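Local coordinates for sugar ABC transporter, sugar-binding protein (Streptococcus pneumoniae, PDB 2HEU) that probably binds a sugar outside the cell and passes it to a membrane ABC transporter for import, at residues A126-I131 with G348-A353; T176-N181 with A370-L375; Q203-K208 with D391-F396; Q285-G290 with T355-V360. All coordinates share one frame; numbering follows the deposited sequence. Where two conformers were deposited one is given.

Contact 1. Residues A126-I131 with G348-A353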
loop_
_atom_site.group_PDB
_atom_site.type_symbol
_atom_site.label_atom_id
_atom_site.label_comp_id
_atom_site.label_asym_id
_atom_site.label_seq_id
_atom_site.Cartn_x
_atom_site.Cartn_y
_atom_site.Cartn_z
ATOM N N ALA A 126 -6.388 0.534 -3.513
ATOM C CA ALA A 126 -5.279 0.731 -2.590
ATOM C C ALA A 126 -4.588 -0.556 -2.366
ATOM O O ALA A 126 -5.157 -1.621 -2.565
ATOM C CB ALA A 126 -5.785 1.255 -1.232
ATOM N N ASN A 127 -3.333 -0.489 -1.927
ATOM C CA ASN A 127 -2.671 -1.627 -1.400
ATOM C C ASN A 127 -2.934 -1.816 0.105
ATOM O O ASN A 127 -3.528 -0.977 0.741
ATOM C CB ASN A 127 -1.178 -1.641 -1.797
ATOM C CG ASN A 127 -0.459 -0.398 -1.428
ATOM O OD1 ASN A 127 -0.616 0.167 -0.349
ATOM N ND2 ASN A 127 0.326 0.083 -2.328
ATOM N N ALA A 128 -2.485 -2.965 0.601
ATOM C CA ALA A 128 -2.593 -3.351 1.996
ATOM C C ALA A 128 -1.365 -4.167 2.343
ATOM O O ALA A 128 -0.558 -4.509 1.453
ATOM C CB ALA A 128 -3.882 -4.065 2.273
ATOM N N TYR A 129 -1.233 -4.525 3.605
ATOM C CA TYR A 129 -0.077 -5.284 4.074
ATOM C C TYR A 129 -0.466 -6.230 5.153
ATOM O O TYR A 129 -1.308 -5.937 6.019
ATOM C CB TYR A 129 0.978 -4.288 4.605
ATOM C CG TYR A 129 2.312 -4.925 4.942
ATOM C CD1 TYR A 129 3.366 -4.860 4.047
ATOM C CD2 TYR A 129 2.515 -5.593 6.127
ATOM C CE1 TYR A 129 4.629 -5.472 4.330
ATOM C CE2 TYR A 129 3.708 -6.178 6.457
ATOM C CZ TYR A 129 4.793 -6.114 5.560
ATOM O OH TYR A 129 5.975 -6.654 5.930
ATOM N N GLY A 130 0.133 -7.391 5.175
ATOM C CA GLY A 130 -0.114 -8.343 6.260
ATOM C C GLY A 130 0.761 -9.581 6.097
ATOM O O GLY A 130 1.851 -9.515 5.540
ATOM N N ILE A 131 0.232 -10.709 6.612
ATOM C CA ILE A 131 1.001 -11.925 6.634
ATOM C C ILE A 131 0.326 -12.934 5.695
ATOM O O ILE A 131 -0.831 -13.306 5.888
ATOM C CB ILE A 131 1.124 -12.583 8.029
ATOM C CG1 ILE A 131 1.551 -11.525 9.083
ATOM C CG2 ILE A 131 2.047 -13.726 7.997
ATOM C CD1 ILE A 131 2.906 -10.902 8.855
ATOM N N GLY A 348 -8.170 -11.977 4.177
ATOM C CA GLY A 348 -7.825 -11.595 5.567
ATOM C C GLY A 348 -7.164 -10.245 5.631
ATOM O O GLY A 348 -7.478 -9.396 6.460
ATOM N N MET A 349 -6.226 -10.002 4.707
ATOM C CA MET A 349 -5.505 -8.746 4.719
ATOM C C MET A 349 -6.413 -7.556 4.461
ATOM O O MET A 349 -6.119 -6.475 4.895
ATOM C CB MET A 349 -4.447 -8.805 3.581
ATOM C CG MET A 349 -3.426 -7.677 3.663
ATOM S SD MET A 349 -2.286 -7.623 2.311
ATOM C CE MET A 349 -1.361 -9.072 2.491
ATOM N N THR A 350 -7.454 -7.774 3.657
ATOM C CA THR A 350 -8.298 -6.670 3.173
ATOM C C THR A 350 -9.673 -6.656 3.799
ATOM O O THR A 350 -10.496 -5.849 3.387
ATOM C CB THR A 350 -8.421 -6.704 1.618
ATOM O OG1 THR A 350 -9.158 -7.935 1.271
ATOM C CG2 THR A 350 -7.086 -6.636 0.952
ATOM N N GLU A 351 -9.938 -7.458 4.838
ATOM C CA GLU A 351 -11.257 -7.546 5.451
ATOM C C GLU A 351 -11.763 -6.203 5.921
ATOM O O GLU A 351 -12.984 -5.969 5.882
ATOM C CB GLU A 351 -11.151 -8.571 6.602
ATOM C CG GLU A 351 -12.487 -8.741 7.277
ATOM C CD GLU A 351 -12.511 -9.725 8.361
ATOM O OE1 GLU A 351 -11.512 -10.351 8.724
ATOM O OE2 GLU A 351 -13.629 -9.979 8.935
ATOM N N TYR A 352 -10.848 -5.394 6.502
ATOM C CA TYR A 352 -11.149 -4.035 7.067
ATOM C C TYR A 352 -10.571 -2.948 6.101
ATOM O O TYR A 352 -10.323 -1.822 6.536
ATOM C CB TYR A 352 -10.652 -3.907 8.570
ATOM C CG TYR A 352 -11.554 -4.685 9.564
ATOM C CD1 TYR A 352 -12.737 -4.170 10.094
ATOM C CD2 TYR A 352 -11.200 -5.966 10.018
ATOM C CE1 TYR A 352 -13.528 -4.863 10.978
ATOM C CE2 TYR A 352 -12.082 -6.756 10.873
ATOM C CZ TYR A 352 -13.243 -6.145 11.379
ATOM O OH TYR A 352 -14.054 -6.740 12.229
ATOM N N ALA A 353 -10.439 -3.213 4.788
ATOM C CA ALA A 353 -9.957 -2.194 3.853
ATOM C C ALA A 353 -10.883 -0.979 3.866
ATOM O O ALA A 353 -12.096 -1.108 3.992
ATOM C CB ALA A 353 -9.816 -2.723 2.432
#
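Met-349 lays its thioether over the backbone of Ala-128 to Gly-130, so one long side chain meets three successive residues. With CG anti to the backbone N (chi1 -168°) the chain sets out toward the strand, and it bends at chi3 (-66°), which turns the methyl CE onto Gly-130. CG packs against the Tyr-129 carbonyl, 3.6 Å from Tyr-129 O. Further out, SD lies 3.5 Å from Tyr-129 N, and CE ends 3.5 Å from Gly-130 N. Gly-130 has no side chain on this face; a beta carbon there would lie close to Met-349 CG. The methyl of Ala-128 flanks the thioether, with CB 3.9 Å from Met-349 CG, and also reaches Thr-350 CG2 at 4.3 Å. The whole is buried van der Waals packing of a thioether on strand backbone, with Ala-128 CB beside it. The phenol of Tyr-129 leaves from the other side of the strand. Strand 129-134 is the middle strand of a three-stranded antiparallel sheet between 253-257 and 273-276; the short helix 347-350 rests on it through Met-349, whose N bonds to Thr-275 OG1 of the adjacent strand 273-276, while helix 178-189 packs against Tyr-129.

Contact 2. Residues T176-N181 with A370-L375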
loop_
_atom_site.group_PDB
_atom_site.type_symbol
_atom_site.label_atom_id
_atom_site.label_comp_id
_atom_site.label_asym_id
_atom_site.label_seq_id
_atom_site.Cartn_x
_atom_site.Cartn_y
_atom_site.Cartn_z
ATOM N N THR A 176 10.756 -4.943 2.390
ATOM C CA THR A 176 9.735 -5.902 2.634
ATOM C C THR A 176 9.106 -5.839 4.038
ATOM O O THR A 176 7.981 -6.298 4.204
ATOM C CB THR A 176 10.195 -7.373 2.341
ATOM O OG1 THR A 176 11.249 -7.702 3.241
ATOM C CG2 THR A 176 10.614 -7.580 0.882
ATOM N N LEU A 177 9.879 -5.339 4.990
ATOM C CA LEU A 177 9.417 -5.209 6.385
ATOM C C LEU A 177 8.957 -3.801 6.777
ATOM O O LEU A 177 8.631 -3.578 7.933
ATOM C CB LEU A 177 10.498 -5.714 7.360
ATOM C CG LEU A 177 10.813 -7.188 7.247
ATOM C CD1 LEU A 177 11.822 -7.566 8.318
ATOM C CD2 LEU A 177 9.560 -8.062 7.312
ATOM N N ASN A 178 8.897 -2.892 5.796
ATOM C CA ASN A 178 8.376 -1.538 6.139
ATOM C C ASN A 178 6.980 -1.669 6.731
ATOM O O ASN A 178 6.707 -1.106 7.804
ATOM C CB ASN A 178 8.375 -0.727 4.827
ATOM C CG ASN A 178 7.992 0.686 5.047
ATOM O OD1 ASN A 178 7.338 1.261 4.050
ATOM N ND2 ASN A 178 8.392 1.325 6.046
ATOM N N GLY A 179 6.056 -2.385 6.065
ATOM C CA GLY A 179 4.743 -2.496 6.613
ATOM C C GLY A 179 4.686 -3.174 7.948
ATOM O O GLY A 179 3.884 -2.838 8.817
ATOM N N TYR A 180 5.561 -4.169 8.180
ATOM C CA TYR A 180 5.581 -4.925 9.423
ATOM C C TYR A 180 5.875 -3.977 10.597
ATOM O O TYR A 180 5.166 -3.982 11.601
ATOM C CB TYR A 180 6.581 -6.052 9.333
ATOM C CG TYR A 180 6.529 -6.991 10.511
ATOM C CD1 TYR A 180 5.815 -8.163 10.490
ATOM C CD2 TYR A 180 7.195 -6.696 11.690
ATOM C CE1 TYR A 180 5.729 -8.990 11.595
ATOM C CE2 TYR A 180 7.129 -7.496 12.806
ATOM C CZ TYR A 180 6.396 -8.641 12.760
ATOM O OH TYR A 180 6.263 -9.484 13.836
ATOM N N ASN A 181 6.943 -3.214 10.480
ATOM C CA ASN A 181 7.331 -2.346 11.596
ATOM C C ASN A 181 6.392 -1.161 11.721
ATOM O O ASN A 181 6.119 -0.688 12.834
ATOM C CB ASN A 181 8.788 -1.957 11.486
ATOM C CG ASN A 181 9.369 -1.459 12.825
ATOM O OD1 ASN A 181 8.769 -1.736 13.889
ATOM N ND2 ASN A 181 10.500 -0.806 12.755
ATOM N N ALA A 370 13.712 5.024 3.152
ATOM C CA ALA A 370 14.623 3.911 3.033
ATOM C C ALA A 370 15.344 3.614 4.354
ATOM O O ALA A 370 15.550 2.445 4.677
ATOM C CB ALA A 370 15.717 4.182 1.928
ATOM N N ASP A 371 15.755 4.631 5.100
ATOM C CA ASP A 371 16.463 4.381 6.322
ATOM C C ASP A 371 15.623 3.712 7.385
ATOM O O ASP A 371 16.155 3.019 8.276
ATOM C CB ASP A 371 17.137 5.623 6.861
ATOM C CG ASP A 371 18.304 6.124 6.041
ATOM O OD1 ASP A 371 18.665 5.493 5.033
ATOM O OD2 ASP A 371 18.855 7.194 6.392
ATOM N N PHE A 372 14.302 3.873 7.314
ATOM C CA PHE A 372 13.382 3.172 8.192
ATOM C C PHE A 372 13.362 1.701 7.810
ATOM O O PHE A 372 13.375 0.786 8.679
ATOM C CB PHE A 372 11.962 3.767 8.131
ATOM C CG PHE A 372 11.026 3.146 9.087
ATOM C CD1 PHE A 372 10.965 3.532 10.430
ATOM C CD2 PHE A 372 10.140 2.138 8.678
ATOM C CE1 PHE A 372 10.063 2.938 11.313
ATOM C CE2 PHE A 372 9.265 1.529 9.555
ATOM C CZ PHE A 372 9.203 1.957 10.870
ATOM N N HIS A 373 13.327 1.395 6.496
ATOM C CA HIS A 373 13.441 -0.017 6.066
ATOM C C HIS A 373 14.696 -0.620 6.639
ATOM O O HIS A 373 14.723 -1.724 7.214
ATOM C CB HIS A 373 13.484 -0.129 4.537
ATOM C CG HIS A 373 12.403 0.596 3.810
ATOM N ND1 HIS A 373 12.514 0.752 2.467
ATOM C CD2 HIS A 373 11.262 1.198 4.223
ATOM C CE1 HIS A 373 11.451 1.433 2.079
ATOM N NE2 HIS A 373 10.635 1.683 3.088
ATOM N N THR A 374 15.820 0.091 6.478
ATOM C CA THR A 374 17.126 -0.427 6.855
ATOM C C THR A 374 17.183 -0.696 8.366
ATOM O O THR A 374 17.696 -1.721 8.782
ATOM C CB THR A 374 18.224 0.546 6.425
ATOM O OG1 THR A 374 18.159 0.656 5.005
ATOM C CG2 THR A 374 19.600 0.168 6.927
ATOM N N LEU A 375 16.732 0.271 9.192
ATOM C CA LEU A 375 16.844 0.042 10.631
ATOM C C LEU A 375 15.977 -1.139 11.057
ATOM O O LEU A 375 16.324 -1.867 12.005
ATOM C CB LEU A 375 16.538 1.297 11.421
ATOM C CG LEU A 375 15.110 1.857 11.424
ATOM C CD1 LEU A 375 14.208 1.185 12.459
ATOM C CD2 LEU A 375 15.093 3.375 11.610
#
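Phe-372 is the first residue of 370-375 to meet the other helix: its CG is anti to the backbone N (chi1 -176°), and the ring meets both Asn-178 and Asn-181. The Asn-178 side chain comes to the ring edge, near its plane. The two side chains cross at about a right angle, and their amide and ring planes are 73° apart. Asn-181 lies by the far end of the same ring, its CB 4.0 Å from Phe-372 CZ, and its amide is turned only 16° from the ring plane. Next, His-373 swings its imidazole back toward Asn-178, bringing CD2 to 3.5 Å from Asn-178 CB and 3.4 Å from Asn-178 CG. Its NE2 is hydrogen-bonded to Glu-369, the residue just before the helix, and Ala-370 CA of the first turn lies against one ring face. Leu-375 brings CD1 near the amide end of Asn-181. Leu-177 occupies the N-cap position of helix 178-189. Through Asn-178 and Asn-181 the contact joins the start of that helix to the first turns of helix 370-382. This is helix-to-helix packing in which one aromatic ring meets side chains i and i+3 of the partner helix, within the alpha/beta architecture of the periplasmic-binding-protein clan.

Contact 3. Residues Q203-K208 with D391-F396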
loop_
_atom_site.group_PDB
_atom_site.type_symbol
_atom_site.label_atom_id
_atom_site.label_comp_id
_atom_site.label_asym_id
_atom_site.label_seq_id
_atom_site.Cartn_x
_atom_site.Cartn_y
_atom_site.Cartn_z
ATOM N N GLN A 203 9.625 15.236 20.093
ATOM C CA GLN A 203 10.790 16.038 20.107
ATOM C C GLN A 203 11.977 15.317 19.520
ATOM O O GLN A 203 12.030 14.093 19.512
ATOM C CB GLN A 203 11.119 16.475 21.552
ATOM C CG GLN A 203 10.107 17.455 22.109
ATOM C CD GLN A 203 10.352 18.747 21.486
ATOM O OE1 GLN A 203 11.298 19.477 21.810
ATOM N NE2 GLN A 203 9.628 18.990 20.529
ATOM N N PRO A 204 12.994 16.035 19.081
ATOM C CA PRO A 204 14.290 15.400 18.730
ATOM C C PRO A 204 14.730 14.527 19.901
ATOM O O PRO A 204 14.676 14.935 21.065
ATOM C CB PRO A 204 15.198 16.565 18.439
ATOM C CG PRO A 204 14.276 17.678 17.995
ATOM C CD PRO A 204 13.100 17.504 18.918
ATOM N N ASN A 205 15.268 13.348 19.549
ATOM C CA ASN A 205 15.855 12.442 20.504
ATOM C C ASN A 205 14.846 11.941 21.547
ATOM O O ASN A 205 15.278 11.371 22.542
ATOM C CB ASN A 205 17.096 12.993 21.168
ATOM C CG ASN A 205 18.174 13.219 20.113
ATOM O OD1 ASN A 205 18.805 14.354 20.029
ATOM N ND2 ASN A 205 18.396 12.242 19.303
ATOM N N ALA A 206 13.533 12.026 21.290
ATOM C CA ALA A 206 12.572 11.611 22.279
ATOM C C ALA A 206 12.246 10.131 22.236
ATOM O O ALA A 206 11.564 9.655 23.135
ATOM C CB ALA A 206 11.266 12.379 22.181
ATOM N N ILE A 207 12.714 9.413 21.281
ATOM C CA ILE A 207 12.448 7.979 21.230
ATOM C C ILE A 207 13.470 7.304 22.135
ATOM O O ILE A 207 14.677 7.457 21.895
ATOM C CB ILE A 207 12.523 7.435 19.776
ATOM C CG1 ILE A 207 11.508 8.185 18.878
ATOM C CG2 ILE A 207 12.381 5.917 19.713
ATOM C CD1 ILE A 207 11.777 8.043 17.395
ATOM N N LYS A 208 13.033 6.615 23.179
ATOM C CA LYS A 208 13.937 5.989 24.147
ATOM C C LYS A 208 13.618 4.540 24.315
ATOM O O LYS A 208 12.477 4.100 24.296
ATOM C CB LYS A 208 13.818 6.695 25.489
ATOM C CG LYS A 208 14.457 8.059 25.467
ATOM C CD LYS A 208 14.099 8.905 26.674
ATOM C CE LYS A 208 14.324 8.366 27.946
ATOM N NZ LYS A 208 14.086 9.423 28.952
ATOM N N ASP A 391 19.068 4.478 15.683
ATOM C CA ASP A 391 18.736 4.619 14.278
ATOM C C ASP A 391 17.446 5.363 14.062
ATOM O O ASP A 391 17.320 6.155 13.112
ATOM C CB ASP A 391 18.635 3.244 13.607
ATOM C CG ASP A 391 19.911 2.474 13.450
ATOM O OD1 ASP A 391 20.980 3.029 13.562
ATOM O OD2 ASP A 391 19.782 1.254 13.126
ATOM N N LEU A 392 16.449 5.070 14.860
ATOM C CA LEU A 392 15.157 5.765 14.756
ATOM C C LEU A 392 15.347 7.236 14.998
ATOM O O LEU A 392 14.846 8.077 14.230
ATOM C CB LEU A 392 14.139 5.190 15.776
ATOM C CG LEU A 392 13.561 3.808 15.373
ATOM C CD1 LEU A 392 13.001 3.122 16.583
ATOM C CD2 LEU A 392 12.496 3.952 14.297
ATOM N N ASN A 393 16.045 7.624 16.077
ATOM C CA ASN A 393 16.262 9.061 16.281
ATOM C C ASN A 393 17.092 9.669 15.155
ATOM O O ASN A 393 16.816 10.809 14.732
ATOM C CB ASN A 393 16.900 9.368 17.633
ATOM C CG ASN A 393 15.895 9.181 18.759
ATOM O OD1 ASN A 393 14.827 9.811 18.799
ATOM N ND2 ASN A 393 16.213 8.275 19.690
ATOM N N ALA A 394 18.096 8.970 14.665
ATOM C CA ALA A 394 18.895 9.536 13.600
ATOM C C ALA A 394 18.077 9.807 12.375
ATOM O O ALA A 394 18.277 10.795 11.671
ATOM C CB ALA A 394 20.092 8.631 13.279
ATOM N N PHE A 395 17.116 8.913 12.097
ATOM C CA PHE A 395 16.233 9.051 10.921
ATOM C C PHE A 395 15.207 10.142 11.094
ATOM O O PHE A 395 14.970 10.915 10.173
ATOM C CB PHE A 395 15.550 7.679 10.704
ATOM C CG PHE A 395 14.514 7.674 9.622
ATOM C CD1 PHE A 395 14.843 7.999 8.323
ATOM C CD2 PHE A 395 13.197 7.346 9.913
ATOM C CE1 PHE A 395 13.870 7.960 7.317
ATOM C CE2 PHE A 395 12.250 7.320 8.921
ATOM C CZ PHE A 395 12.564 7.609 7.642
ATOM N N PHE A 396 14.572 10.234 12.282
ATOM C CA PHE A 396 13.506 11.203 12.469
ATOM C C PHE A 396 14.018 12.553 12.869
ATOM O O PHE A 396 13.334 13.578 12.566
ATOM C CB PHE A 396 12.442 10.683 13.462
ATOM C CG PHE A 396 11.596 9.575 12.882
ATOM C CD1 PHE A 396 10.716 9.862 11.825
ATOM C CD2 PHE A 396 11.683 8.273 13.330
ATOM C CE1 PHE A 396 9.959 8.880 11.244
ATOM C CE2 PHE A 396 10.923 7.266 12.760
ATOM C CZ PHE A 396 10.071 7.591 11.702
#
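Asn-393 pairs its carboxamide with the backbone of Ile-207, giving one hydrogen bond and taking another. Its ND2 donates to Ile-207 O at 2.8 Å, nearly straight (168°), with the acceptor in the amide plane and the N-H directed at a carbonyl lone pair. In return Asn-393 OD1 receives Ile-207 N at 3.3 Å, a longer bond that also uses a lone pair in the carbonyl plane. CG of Asn-393 stands anti to the carbonyl carbon, beside its backbone N (chi1 -73°), and the two bonds fix the rotation of the amide, which pairs with the N-H and C=O of one residue as a peptide group can. Asn-393 OD1 also lies 3.3 Å from Asn-205 CA. The type II turn Gln-203 to Ala-206 carries the chain up to this pairing, and the Asn-205 side chain curls back over Asn-393 CB at the exposed margin. On the inner side, Ile-207 points CD1 to the helix, 4.0 Å from Leu-392 CB and 4.1 Å from Phe-396 CD2. Tyr-198 and Leu-199 of helix 192-199 and Met-214 of helix 212-222 also touch Ile-207, so the loop linking those helices is fastened to helix 385-396, which packs in turn on helix 370-382.

Contact 4. Residues Q285-G290 with T355-V360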
loop_
_atom_site.group_PDB
_atom_site.type_symbol
_atom_site.label_atom_id
_atom_site.label_comp_id
_atom_site.label_asym_id
_atom_site.label_seq_id
_atom_site.Cartn_x
_atom_site.Cartn_y
_atom_site.Cartn_z
ATOM N N GLN A 285 -7.937 -5.587 17.665
ATOM C CA GLN A 285 -7.022 -4.469 17.507
ATOM C C GLN A 285 -6.113 -4.609 16.274
ATOM O O GLN A 285 -5.187 -3.790 16.117
ATOM C CB GLN A 285 -6.195 -4.310 18.770
ATOM C CG GLN A 285 -7.146 -3.851 19.940
ATOM C CD GLN A 285 -6.370 -3.578 21.182
ATOM O OE1 GLN A 285 -5.167 -3.817 21.284
ATOM N NE2 GLN A 285 -7.045 -3.000 22.160
ATOM N N SER A 286 -6.271 -5.617 15.475
ATOM C CA SER A 286 -5.421 -5.774 14.321
ATOM C C SER A 286 -5.606 -4.664 13.338
ATOM O O SER A 286 -6.679 -4.068 13.211
ATOM C CB SER A 286 -5.639 -7.135 13.673
ATOM O OG SER A 286 -6.971 -7.162 13.121
ATOM N N LEU A 287 -4.551 -4.380 12.562
ATOM C CA LEU A 287 -4.526 -3.265 11.630
ATOM C C LEU A 287 -3.856 -3.709 10.332
ATOM O O LEU A 287 -3.073 -4.656 10.322
ATOM C CB LEU A 287 -3.731 -2.107 12.217
ATOM C CG LEU A 287 -4.285 -1.446 13.452
ATOM C CD1 LEU A 287 -3.343 -0.425 14.030
ATOM C CD2 LEU A 287 -5.682 -0.768 13.183
ATOM N N THR A 288 -4.142 -2.977 9.267
ATOM C CA THR A 288 -3.350 -3.041 8.048
ATOM C C THR A 288 -2.954 -1.611 7.644
ATOM O O THR A 288 -3.404 -0.645 8.258
ATOM C CB THR A 288 -4.074 -3.841 6.951
ATOM O OG1 THR A 288 -3.166 -4.042 5.858
ATOM C CG2 THR A 288 -5.301 -3.163 6.412
ATOM N N VAL A 289 -2.081 -1.534 6.659
ATOM C CA VAL A 289 -1.544 -0.260 6.180
ATOM C C VAL A 289 -1.423 -0.354 4.672
ATOM O O VAL A 289 -1.178 -1.410 4.130
ATOM C CB VAL A 289 -0.160 0.044 6.840
ATOM C CG1 VAL A 289 0.886 -0.999 6.538
ATOM C CG2 VAL A 289 0.307 1.444 6.491
ATOM N N GLY A 290 -1.644 0.783 4.013
ATOM C CA GLY A 290 -1.513 0.853 2.585
ATOM C C GLY A 290 -1.935 2.201 2.104
ATOM O O GLY A 290 -2.247 3.109 2.905
ATOM N N THR A 355 -11.407 1.244 6.077
ATOM C CA THR A 355 -11.983 1.588 7.368
ATOM C C THR A 355 -10.910 2.197 8.259
ATOM O O THR A 355 -9.756 2.337 7.818
ATOM C CB THR A 355 -12.565 0.355 8.029
ATOM O OG1 THR A 355 -11.464 -0.445 8.605
ATOM C CG2 THR A 355 -13.465 -0.490 7.187
ATOM N N ASP A 356 -11.199 2.354 9.577
ATOM C CA ASP A 356 -10.258 2.930 10.548
ATOM C C ASP A 356 -9.092 2.001 10.712
ATOM O O ASP A 356 -7.997 2.412 11.103
ATOM C CB ASP A 356 -10.888 3.483 11.848
ATOM C CG ASP A 356 -11.755 2.552 12.557
ATOM O OD1 ASP A 356 -11.762 1.364 12.232
ATOM O OD2 ASP A 356 -12.447 3.060 13.509
ATOM N N ARG A 357 -9.268 0.761 10.335
ATOM C CA ARG A 357 -8.238 -0.219 10.555
ATOM C C ARG A 357 -7.299 -0.404 9.390
ATOM O O ARG A 357 -6.406 -1.220 9.460
ATOM C CB ARG A 357 -8.843 -1.554 10.971
ATOM C CG ARG A 357 -9.545 -1.425 12.341
ATOM C CD ARG A 357 -10.406 -2.621 12.701
ATOM N NE ARG A 357 -9.634 -3.835 12.962
ATOM C CZ ARG A 357 -10.181 -4.935 13.392
ATOM N NH1 ARG A 357 -11.499 -5.071 13.523
ATOM N NH2 ARG A 357 -9.483 -5.992 13.638
ATOM N N HIS A 358 -7.430 0.424 8.345
ATOM C CA HIS A 358 -6.590 0.414 7.150
ATOM C C HIS A 358 -5.863 1.742 7.065
ATOM O O HIS A 358 -6.288 2.669 6.378
ATOM C CB HIS A 358 -7.420 0.156 5.921
ATOM C CG HIS A 358 -6.670 0.040 4.607
ATOM N ND1 HIS A 358 -7.406 0.102 3.454
ATOM C CD2 HIS A 358 -5.372 -0.137 4.281
ATOM C CE1 HIS A 358 -6.512 -0.086 2.479
ATOM N NE2 HIS A 358 -5.293 -0.186 2.932
ATOM N N LEU A 359 -4.720 1.794 7.720
ATOM C CA LEU A 359 -3.977 3.020 7.883
ATOM C C LEU A 359 -3.363 3.455 6.590
ATOM O O LEU A 359 -3.012 2.636 5.789
ATOM C CB LEU A 359 -2.883 2.698 8.866
ATOM C CG LEU A 359 -3.255 2.821 10.322
ATOM C CD1 LEU A 359 -4.440 1.986 10.731
ATOM C CD2 LEU A 359 -2.074 2.502 11.182
ATOM N N VAL A 360 -3.159 4.775 6.394
ATOM C CA VAL A 360 -2.302 5.247 5.298
ATOM C C VAL A 360 -0.849 5.055 5.774
ATOM O O VAL A 360 -0.484 5.331 6.929
ATOM C CB VAL A 360 -2.567 6.689 4.949
ATOM C CG1 VAL A 360 -1.648 7.159 3.849
ATOM C CG2 VAL A 360 -4.043 6.875 4.507
HETATM O O HOH W 1 -5.052 3.252 3.505
#
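Arg-357 grips Ser-286 side-on with two nitrogens: NE donates to Ser-286 O at 3.0 Å, while NH2 donates to Ser-286 OG at 2.8 Å. Both acceptors lie close to the guanidinium plane, and a weak third bond runs from NH2 to Ser-286 O. The bend at chi3 (68°) turns NE toward this pair. Beyond the serine the backbones run alongside as a two-stranded parallel ladder. Thr-288 N donates to Arg-357 O at 2.9 Å, almost straight; Thr-288 O takes Leu-359 N at 2.8 Å, and Gly-290 N bonds to Leu-359 O. Thr-288 thus bonds to residues on either side of His-358, as parallel pairing requires, and the directions of the two short strands differ by 38°. Leu-287, Val-289 and Leu-359 gather on the apolar side of the ladder, where Leu-287 CD2 also lies 3.7 Å from Arg-357 CA. Thr-288 and His-358 share the other side, where Thr-288 CG2 lies 3.7 Å from His-358 CD2. A water over one face of the imidazole lies within bonding distance of Gly-290 O and His-358 O. The second shell sets these groups: Thr-355 OG1 accepts Arg-357 N at 3.0 Å in an ST turn, and His-358 is held at ND1 by Phe-354 N. Helix 178-189 packs on the Leu-287 and Leu-359 side through Leu-183 and Ala-186, while on the opposite side Thr-288 touches Ala-128, just before strand 129-134.

How the contacts relate
Contacts 1, 2 and 4 touch one another, and contact 3 joins them through contact 2. Contacts 1 and 4 lie closest, their centres about 8 Å apart, and share two probable hydrogen bonds: Tyr-129 O with Thr-288 OG1 (2.7 Å) and Asn-127 O with His-358 NE2 (2.9 Å). Tyr-129 also joins contact 1 to contact 2 through its OH, 2.7 Å from Thr-176 O and probably bonded to it. Contact 4 meets contact 2 more lightly, where Gly-179 CA lies 4.1 Å from Val-289 CG1. Contacts 2 and 3 share the packing of helices 370-382 and 385-396, Phe-372 against Phe-395. Contact 3 is peripheral, its centre about 29 Å from that of contact 1. The sodium ion, held by Lys-103 and Glu-335, involves none of the four.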